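Local structure of penicillin-binding protein (Bacillus halodurans, 3TG9) at residues F51-L59 with V289-F298; S189-L197 with N216-G225. The protein probably binds beta-lactams or acyl-D-alanyl peptides and is acylated by them, as serine beta-lactamases and penicillin-binding proteins are. All coordinates share one frame; numbering follows the deposited sequence.

Interaction 1 of 2, residues F51-L59 with V289-F298; sequences FGIASGCKL and VMGYDPGVCF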
loop_
_atom_site.group_PDB
_atom_site.type_symbol
_atom_site.label_atom_id
_atom_site.label_comp_id
_atom_site.label_asym_id
_atom_site.label_seq_id
_atom_site.Cartn_x
_atom_site.Cartn_y
_atom_site.Cartn_z
ATOM N N PHE B 51 -4.515 2.289 -15.749
ATOM C CA PHE B 51 -5.597 2.232 -14.780
ATOM C C PHE B 51 -5.978 0.786 -14.486
ATOM O O PHE B 51 -5.987 -0.052 -15.385
ATOM C CB PHE B 51 -6.831 2.961 -15.308
ATOM C CG PHE B 51 -6.647 4.441 -15.475
ATOM C CD1 PHE B 51 -7.009 5.311 -14.459
ATOM C CD2 PHE B 51 -6.142 4.964 -16.658
ATOM C CE1 PHE B 51 -6.865 6.670 -14.612
ATOM C CE2 PHE B 51 -5.996 6.322 -16.819
ATOM C CZ PHE B 51 -6.357 7.180 -15.793
ATOM N N GLY B 52 -6.284 0.496 -13.224
ATOM C CA GLY B 52 -6.867 -0.788 -12.873
ATOM C C GLY B 52 -8.279 -0.829 -13.426
ATOM O O GLY B 52 -8.953 0.205 -13.467
ATOM N N ILE B 53 -8.735 -2.002 -13.853
ATOM C CA ILE B 53 -10.056 -2.107 -14.497
ATOM C C ILE B 53 -11.033 -3.083 -13.831
ATOM O O ILE B 53 -12.110 -3.374 -14.378
ATOM C CB ILE B 53 -9.920 -2.449 -15.999
ATOM C CG1 ILE B 53 -9.498 -3.905 -16.195
ATOM C CG2 ILE B 53 -8.896 -1.517 -16.681
ATOM C CD1 ILE B 53 -9.286 -4.273 -17.671
ATOM N N ALA B 54 -10.668 -3.585 -12.653
ATOM C CA ALA B 54 -11.548 -4.482 -11.915
ATOM C C ALA B 54 -12.027 -5.624 -12.813
ATOM O O ALA B 54 -11.222 -6.211 -13.539
ATOM C CB ALA B 54 -12.715 -3.702 -11.352
ATOM N N SER B 55 -13.331 -5.915 -12.777
ATOM C CA SER B 55 -13.938 -6.983 -13.586
ATOM C C SER B 55 -13.834 -6.817 -15.111
ATOM O O SER B 55 -14.183 -7.726 -15.856
ATOM C CB SER B 55 -15.421 -7.170 -13.219
ATOM O OG SER B 55 -15.564 -7.794 -11.958
ATOM N N GLY B 56 -13.386 -5.666 -15.585
ATOM C CA GLY B 56 -13.228 -5.484 -17.015
ATOM C C GLY B 56 -12.423 -6.603 -17.655
ATOM O O GLY B 56 -12.670 -6.972 -18.804
ATOM N N CYS B 57 -11.461 -7.150 -16.914
ATOM C CA CYS B 57 -10.503 -8.096 -17.485
ATOM C C CYS B 57 -10.943 -9.563 -17.410
ATOM O O CYS B 57 -10.171 -10.464 -17.756
ATOM C CB CYS B 57 -9.118 -7.925 -16.846
ATOM S SG CYS B 57 -9.066 -8.304 -15.100
ATOM N N LYS B 58 -12.165 -9.804 -16.942
ATOM C CA LYS B 58 -12.769 -11.130 -17.069
ATOM C C LYS B 58 -12.803 -11.537 -18.538
ATOM O O LYS B 58 -12.744 -12.723 -18.857
ATOM C CB LYS B 58 -14.186 -11.160 -16.497
ATOM C CG LYS B 58 -14.252 -11.262 -14.986
ATOM C CD LYS B 58 -15.647 -11.676 -14.515
ATOM C CE LYS B 58 -15.624 -11.996 -13.031
ATOM N NZ LYS B 58 -15.423 -10.772 -12.220
ATOM N N LEU B 59 -12.896 -10.544 -19.422
ATOM C CA LEU B 59 -12.848 -10.768 -20.868
ATOM C C LEU B 59 -11.535 -11.415 -21.319
ATOM O O LEU B 59 -11.542 -12.282 -22.201
ATOM C CB LEU B 59 -13.059 -9.454 -21.629
ATOM C CG LEU B 59 -12.930 -9.512 -23.159
ATOM C CD1 LEU B 59 -13.848 -10.566 -23.758
ATOM C CD2 LEU B 59 -13.237 -8.160 -23.754
ATOM N N VAL B 289 -17.733 -4.477 -21.465
ATOM C CA VAL B 289 -17.300 -4.926 -20.151
ATOM C C VAL B 289 -17.297 -3.739 -19.215
ATOM O O VAL B 289 -17.314 -2.591 -19.650
ATOM C CB VAL B 289 -15.901 -5.566 -20.173
ATOM C CG1 VAL B 289 -15.926 -6.882 -20.924
ATOM C CG2 VAL B 289 -14.876 -4.605 -20.771
ATOM N N MET B 290 -17.274 -4.026 -17.921
ATOM C CA MET B 290 -17.222 -2.989 -16.916
ATOM C C MET B 290 -16.570 -3.578 -15.688
ATOM O O MET B 290 -16.395 -4.789 -15.590
ATOM C CB MET B 290 -18.622 -2.548 -16.554
ATOM C CG MET B 290 -19.337 -3.621 -15.782
ATOM S SD MET B 290 -21.046 -3.761 -16.210
ATOM C CE MET B 290 -20.930 -4.044 -17.967
ATOM N N GLY B 291 -16.230 -2.723 -14.739
ATOM C CA GLY B 291 -15.662 -3.182 -13.487
ATOM C C GLY B 291 -15.798 -2.088 -12.463
ATOM O O GLY B 291 -15.675 -0.908 -12.799
ATOM N N TYR B 292 -16.082 -2.484 -11.226
ATOM C CA TYR B 292 -16.098 -1.571 -10.093
ATOM C C TYR B 292 -15.342 -2.167 -8.905
ATOM O O TYR B 292 -15.642 -3.278 -8.456
ATOM C CB TYR B 292 -17.533 -1.240 -9.684
ATOM C CG TYR B 292 -18.235 -0.332 -10.662
ATOM C CD1 TYR B 292 -18.741 -0.823 -11.870
ATOM C CD2 TYR B 292 -18.394 1.021 -10.383
ATOM C CE1 TYR B 292 -19.392 0.021 -12.783
ATOM C CE2 TYR B 292 -19.037 1.866 -11.279
ATOM C CZ TYR B 292 -19.535 1.364 -12.474
ATOM O OH TYR B 292 -20.162 2.226 -13.339
ATOM N N ASP B 293 -14.354 -1.424 -8.413
ATOM C CA ASP B 293 -13.616 -1.802 -7.214
ATOM C C ASP B 293 -13.482 -0.539 -6.371
ATOM O O ASP B 293 -13.698 0.571 -6.873
ATOM C CB ASP B 293 -12.213 -2.313 -7.573
ATOM C CG ASP B 293 -12.163 -3.818 -7.836
ATOM O OD1 ASP B 293 -13.004 -4.560 -7.296
ATOM O OD2 ASP B 293 -11.252 -4.262 -8.582
ATOM N N PRO B 294 -13.132 -0.690 -5.086
ATOM C CA PRO B 294 -12.753 0.512 -4.335
ATOM C C PRO B 294 -11.665 1.307 -5.062
ATOM O O PRO B 294 -10.617 0.756 -5.382
ATOM C CB PRO B 294 -12.237 -0.069 -3.016
ATOM C CG PRO B 294 -13.127 -1.305 -2.816
ATOM C CD PRO B 294 -13.258 -1.879 -4.214
ATOM N N GLY B 295 -11.937 2.578 -5.344
ATOM C CA GLY B 295 -11.003 3.438 -6.049
ATOM C C GLY B 295 -10.889 3.210 -7.548
ATOM O O GLY B 295 -9.966 3.726 -8.186
ATOM N N VAL B 296 -11.817 2.436 -8.110
ATOM C CA VAL B 296 -11.748 2.029 -9.512
ATOM C C VAL B 296 -13.124 1.921 -10.166
ATOM O O VAL B 296 -14.047 1.336 -9.592
ATOM C CB VAL B 296 -11.135 0.633 -9.634
ATOM C CG1 VAL B 296 -11.266 0.119 -11.054
ATOM C CG2 VAL B 296 -9.680 0.639 -9.185
ATOM N N CYS B 297 -13.260 2.465 -11.374
ATOM C CA CYS B 297 -14.399 2.122 -12.237
ATOM C C CYS B 297 -13.988 2.148 -13.713
ATOM O O CYS B 297 -12.999 2.779 -14.090
ATOM C CB CYS B 297 -15.628 2.992 -11.957
ATOM S SG CYS B 297 -15.433 4.743 -12.316
ATOM N N PHE B 298 -14.742 1.434 -14.538
ATOM C CA PHE B 298 -14.310 1.128 -15.888
ATOM C C PHE B 298 -15.511 0.706 -16.728
ATOM O O PHE B 298 -16.308 -0.115 -16.296
ATOM C CB PHE B 298 -13.296 -0.012 -15.837
ATOM C CG PHE B 298 -12.842 -0.507 -17.188
ATOM C CD1 PHE B 298 -12.001 0.263 -17.985
ATOM C CD2 PHE B 298 -13.238 -1.758 -17.651
ATOM C CE1 PHE B 298 -11.554 -0.200 -19.210
ATOM C CE2 PHE B 298 -12.794 -2.226 -18.867
ATOM C CZ PHE B 298 -11.955 -1.441 -19.655
HETATM O O HOH W 1 -10.491 1.867 -15.021
HETATM O O HOH W 2 -9.137 -3.131 -10.470
HETATM O O HOH W 3 -17.063 -6.961 -17.295
HETATM O O HOH W 4 -15.754 -5.357 -10.747
#
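I53 lies over one face of the F298 ring. Its CB is 3.8 Å from the ring centroid, a CH-pi contact. The CG of F298 is anti to the backbone N (chi1 175°), which lays the ring alongside I53 and puts CE2 of F298 3.8 Å from the CA of G56. L59 and V289 cross at about a right angle, and CB of L59 is 3.9 Å from CG1 of V289. M237 of helix 234-245 touches both V289 and F298. This tight, apolar part packs residues 53-56 and the first turn of helix 58-70 against strands 284-293 and 296-303 of the main antiparallel sheet.

The side toward D293 and Y292 is wetter. CB of A54 touches OD2 of D293 at 3.2 Å, and a water joins that OD2 to the N of A54. Another water bonds to OG of S55 at 2.7 Å and accepts from the N of Y292 at 2.9 Å. It lies 3.2 Å from the N of S55.

S55 and K58 fit the SxxK pattern of this family. OG of S55 also bonds to Y152 OH, which K58 NZ shares. S55 is thus probably the nucleophile. The water between the two backbone nitrogens is consistent with an oxyanion hole formed by S55 and Y292.

Interaction 2 of 2, residues S189-L197 with N216-G225; sequences SGYFAFDTL and NLYSLPVIGG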
loop_
_atom_site.group_PDB
_atom_site.type_symbol
_atom_site.label_atom_id
_atom_site.label_comp_id
_atom_site.label_asym_id
_atom_site.label_seq_id
_atom_site.Cartn_x
_atom_site.Cartn_y
_atom_site.Cartn_z
ATOM N N SER B 189 0.335 -2.629 -20.818
ATOM C CA SER B 189 -0.648 -3.275 -19.954
ATOM C C SER B 189 -0.028 -4.421 -19.181
ATOM O O SER B 189 0.951 -5.019 -19.628
ATOM C CB SER B 189 -1.824 -3.818 -20.782
ATOM O OG SER B 189 -2.607 -2.760 -21.299
ATOM N N GLY B 190 -0.611 -4.740 -18.026
ATOM C CA GLY B 190 -0.088 -5.812 -17.197
ATOM C C GLY B 190 -0.825 -6.018 -15.882
ATOM O O GLY B 190 -1.698 -5.232 -15.481
ATOM N N TYR B 191 -0.472 -7.102 -15.210
ATOM C CA TYR B 191 -1.012 -7.385 -13.896
ATOM C C TYR B 191 -0.007 -6.872 -12.882
ATOM O O TYR B 191 0.838 -7.618 -12.389
ATOM C CB TYR B 191 -1.281 -8.882 -13.751
ATOM C CG TYR B 191 -2.384 -9.347 -14.675
ATOM C CD1 TYR B 191 -3.658 -9.580 -14.190
ATOM C CD2 TYR B 191 -2.158 -9.521 -16.038
ATOM C CE1 TYR B 191 -4.678 -9.990 -15.020
ATOM C CE2 TYR B 191 -3.187 -9.936 -16.883
ATOM C CZ TYR B 191 -4.443 -10.167 -16.360
ATOM O OH TYR B 191 -5.487 -10.564 -17.165
ATOM N N PHE B 192 -0.078 -5.570 -12.621
ATOM C CA PHE B 192 0.862 -4.913 -11.727
ATOM C C PHE B 192 0.447 -5.149 -10.284
ATOM O O PHE B 192 -0.747 -5.268 -9.985
ATOM C CB PHE B 192 0.923 -3.403 -11.991
ATOM C CG PHE B 192 1.189 -3.040 -13.421
ATOM C CD1 PHE B 192 2.011 -3.828 -14.206
ATOM C CD2 PHE B 192 0.630 -1.896 -13.974
ATOM C CE1 PHE B 192 2.261 -3.494 -15.524
ATOM C CE2 PHE B 192 0.871 -1.556 -15.292
ATOM C CZ PHE B 192 1.686 -2.352 -16.068
ATOM N N ALA B 193 1.438 -5.213 -9.400
ATOM C CA ALA B 193 1.201 -5.368 -7.972
ATOM C C ALA B 193 1.434 -4.026 -7.307
ATOM O O ALA B 193 2.272 -3.253 -7.755
ATOM C CB ALA B 193 2.129 -6.419 -7.387
ATOM N N PHE B 194 0.687 -3.753 -6.239
ATOM C CA PHE B 194 0.725 -2.453 -5.586
ATOM C C PHE B 194 2.121 -2.107 -5.073
ATOM O O PHE B 194 2.497 -0.934 -5.028
ATOM C CB PHE B 194 -0.260 -2.411 -4.408
ATOM C CG PHE B 194 -1.707 -2.299 -4.810
ATOM C CD1 PHE B 194 -2.135 -1.278 -5.656
ATOM C CD2 PHE B 194 -2.648 -3.197 -4.318
ATOM C CE1 PHE B 194 -3.465 -1.172 -6.017
ATOM C CE2 PHE B 194 -3.978 -3.092 -4.668
ATOM C CZ PHE B 194 -4.393 -2.080 -5.521
ATOM N N ASP B 195 2.882 -3.120 -4.665
ATOM C CA ASP B 195 4.164 -2.869 -4.001
ATOM C C ASP B 195 5.288 -2.801 -5.026
ATOM O O ASP B 195 6.449 -2.583 -4.681
ATOM C CB ASP B 195 4.453 -3.904 -2.903
ATOM C CG ASP B 195 4.396 -5.333 -3.415
ATOM O OD1 ASP B 195 3.672 -5.596 -4.398
ATOM O OD2 ASP B 195 5.077 -6.198 -2.838
ATOM N N THR B 196 4.925 -2.962 -6.296
ATOM C CA THR B 196 5.881 -2.824 -7.384
ATOM C C THR B 196 5.259 -2.060 -8.548
ATOM O O THR B 196 5.545 -2.343 -9.707
ATOM C CB THR B 196 6.412 -4.196 -7.873
ATOM O OG1 THR B 196 5.319 -5.007 -8.314
ATOM C CG2 THR B 196 7.140 -4.934 -6.747
ATOM N N LEU B 197 4.419 -1.079 -8.233
ATOM C CA LEU B 197 3.766 -0.286 -9.275
ATOM C C LEU B 197 4.781 0.425 -10.175
ATOM O O LEU B 197 5.655 1.146 -9.693
ATOM C CB LEU B 197 2.813 0.746 -8.666
ATOM C CG LEU B 197 1.382 0.337 -8.314
ATOM C CD1 LEU B 197 0.575 1.584 -8.027
ATOM C CD2 LEU B 197 0.731 -0.472 -9.437
ATOM N N ASN B 216 -6.436 2.757 -2.456
ATOM C CA ASN B 216 -7.050 1.439 -2.356
ATOM C C ASN B 216 -6.060 0.293 -2.130
ATOM O O ASN B 216 -6.398 -0.870 -2.340
ATOM C CB ASN B 216 -7.902 1.168 -3.592
ATOM C CG ASN B 216 -7.097 1.200 -4.869
ATOM O OD1 ASN B 216 -5.902 1.484 -4.855
ATOM N ND2 ASN B 216 -7.751 0.907 -5.990
ATOM N N LEU B 217 -4.851 0.637 -1.690
ATOM C CA LEU B 217 -3.750 -0.314 -1.524
ATOM C C LEU B 217 -4.086 -1.509 -0.654
ATOM O O LEU B 217 -3.527 -2.582 -0.842
ATOM C CB LEU B 217 -2.546 0.379 -0.886
ATOM C CG LEU B 217 -1.544 1.148 -1.726
ATOM C CD1 LEU B 217 -2.193 2.194 -2.594
ATOM C CD2 LEU B 217 -0.542 1.797 -0.766
ATOM N N TYR B 218 -4.958 -1.308 0.332
ATOM C CA TYR B 218 -5.311 -2.379 1.248
ATOM C C TYR B 218 -6.751 -2.835 1.051
ATOM O O TYR B 218 -7.304 -3.524 1.910
ATOM C CB TYR B 218 -5.086 -1.941 2.702
ATOM C CG TYR B 218 -3.719 -1.356 2.942
ATOM C CD1 TYR B 218 -2.591 -2.161 2.921
ATOM C CD2 TYR B 218 -3.549 0.006 3.168
ATOM C CE1 TYR B 218 -1.329 -1.631 3.128
ATOM C CE2 TYR B 218 -2.288 0.549 3.381
ATOM C CZ TYR B 218 -1.186 -0.278 3.361
ATOM O OH TYR B 218 0.067 0.231 3.580
ATOM N N SER B 219 -7.342 -2.462 -0.082
ATOM C CA SER B 219 -8.747 -2.744 -0.363
ATOM C C SER B 219 -8.961 -3.785 -1.460
ATOM O O SER B 219 -10.075 -4.281 -1.632
ATOM C CB SER B 219 -9.472 -1.460 -0.769
ATOM O OG SER B 219 -9.328 -0.462 0.218
ATOM N N LEU B 220 -7.907 -4.093 -2.213
ATOM C CA LEU B 220 -7.985 -5.068 -3.306
ATOM C C LEU B 220 -6.915 -6.141 -3.119
ATOM O O LEU B 220 -5.956 -5.924 -2.387
ATOM C CB LEU B 220 -7.756 -4.381 -4.656
ATOM C CG LEU B 220 -8.884 -3.584 -5.321
ATOM C CD1 LEU B 220 -9.338 -2.408 -4.481
ATOM C CD2 LEU B 220 -8.425 -3.110 -6.693
ATOM N N PRO B 221 -7.075 -7.303 -3.776
ATOM C CA PRO B 221 -5.947 -8.239 -3.808
ATOM C C PRO B 221 -4.712 -7.505 -4.332
ATOM O O PRO B 221 -4.825 -6.628 -5.199
ATOM C CB PRO B 221 -6.410 -9.307 -4.800
ATOM C CG PRO B 221 -7.916 -9.271 -4.708
ATOM C CD PRO B 221 -8.264 -7.830 -4.477
ATOM N N VAL B 222 -3.546 -7.852 -3.808
ATOM C CA VAL B 222 -2.349 -7.061 -4.050
ATOM C C VAL B 222 -2.034 -7.000 -5.539
ATOM O O VAL B 222 -1.421 -6.049 -6.010
ATOM C CB VAL B 222 -1.146 -7.606 -3.252
ATOM C CG1 VAL B 222 -0.909 -9.065 -3.588
ATOM C CG2 VAL B 222 0.114 -6.765 -3.505
ATOM N N ILE B 223 -2.471 -8.013 -6.281
ATOM C CA ILE B 223 -2.233 -8.056 -7.714
ATOM C C ILE B 223 -3.503 -8.550 -8.382
ATOM O O ILE B 223 -4.277 -9.286 -7.777
ATOM C CB ILE B 223 -1.030 -8.965 -8.081
ATOM C CG1 ILE B 223 -0.706 -8.873 -9.576
ATOM C CG2 ILE B 223 -1.302 -10.405 -7.692
ATOM C CD1 ILE B 223 0.545 -9.650 -9.969
ATOM N N GLY B 224 -3.731 -8.115 -9.617
ATOM C CA GLY B 224 -4.921 -8.499 -10.351
ATOM C C GLY B 224 -4.863 -9.960 -10.745
ATOM O O GLY B 224 -3.795 -10.581 -10.688
ATOM N N GLY B 225 -6.006 -10.506 -11.147
ATOM C CA GLY B 225 -6.100 -11.911 -11.479
ATOM C C GLY B 225 -7.165 -12.196 -12.521
ATOM O O GLY B 225 -7.601 -11.301 -13.246
HETATM O O HOH W 5 -7.791 -11.248 -16.111
HETATM O O HOH W 6 -2.987 -6.177 -11.597
HETATM O O HOH W 7 -2.620 -3.804 -8.173
#
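Y191 sets its ring beside the backbone of G224 and G225, where two irregular loops of the beta-lactamase-type fold pack together. CG of Y191 is anti to the carbonyl carbon (chi1 -66°), which takes the ring along that backbone. CD1 of Y191 comes within 3.6 Å of the O of G224. A water accepts from Y191 OH and donates to the O of G225.

The O of Y191 meets CD1 of I223 at 3.2 Å, the far end of an extended side chain. F192 turns its CB from the second loop, and its ring meets that of Y231, the planes about 30° apart. Its carbonyl still faces the contact, and one water links its O to the N of G224.

A193 follows with its CA 3.3 Å from the O of V222, a CA-H...O contact. The N of F194 donates to the same O at 3.1 Å, in the carbonyl plane.

F194 buries its ring among N216, L217, L220 and P221. CB of L220 sits at the ring edge. CG2 of V222 packs at 3.9 Å from OD1 of D195, which is salt-bridged to R128. The O of D195 accepts from T215 of the second subunit.

The F194 ring is sandwiched: the CA of L217 lies 4.1 Å above the centre of one face, and the water that donates to the O of F192 and, weakly, to the O of V222 sits over the centre of the opposite face.

Interaction 2 is nested in the chain between the two segments of interaction 1, and their centres are about 12 Å apart. They touch at the turn of D293-V296. The O of P294 lies 2.9 Å from ND2 of N216, a probable hydrogen bond. Next to it, OD2 of D293 is 3.6 Å from CD2 of L220, and CG2 of V296 is 3.7 Å from ND2 of N216. Interaction 1 holds the probable nucleophile S55. Interaction 2 packs against the turn that follows strand 284-293, whose Y292 probably borders this site. N216 and L220 serve both sides, since they also line the F194 ring. The 216-225 loop also meets the second subunit, where L217 O and Y218 OH of the other copy are hydrogen-bonded, and the reverse.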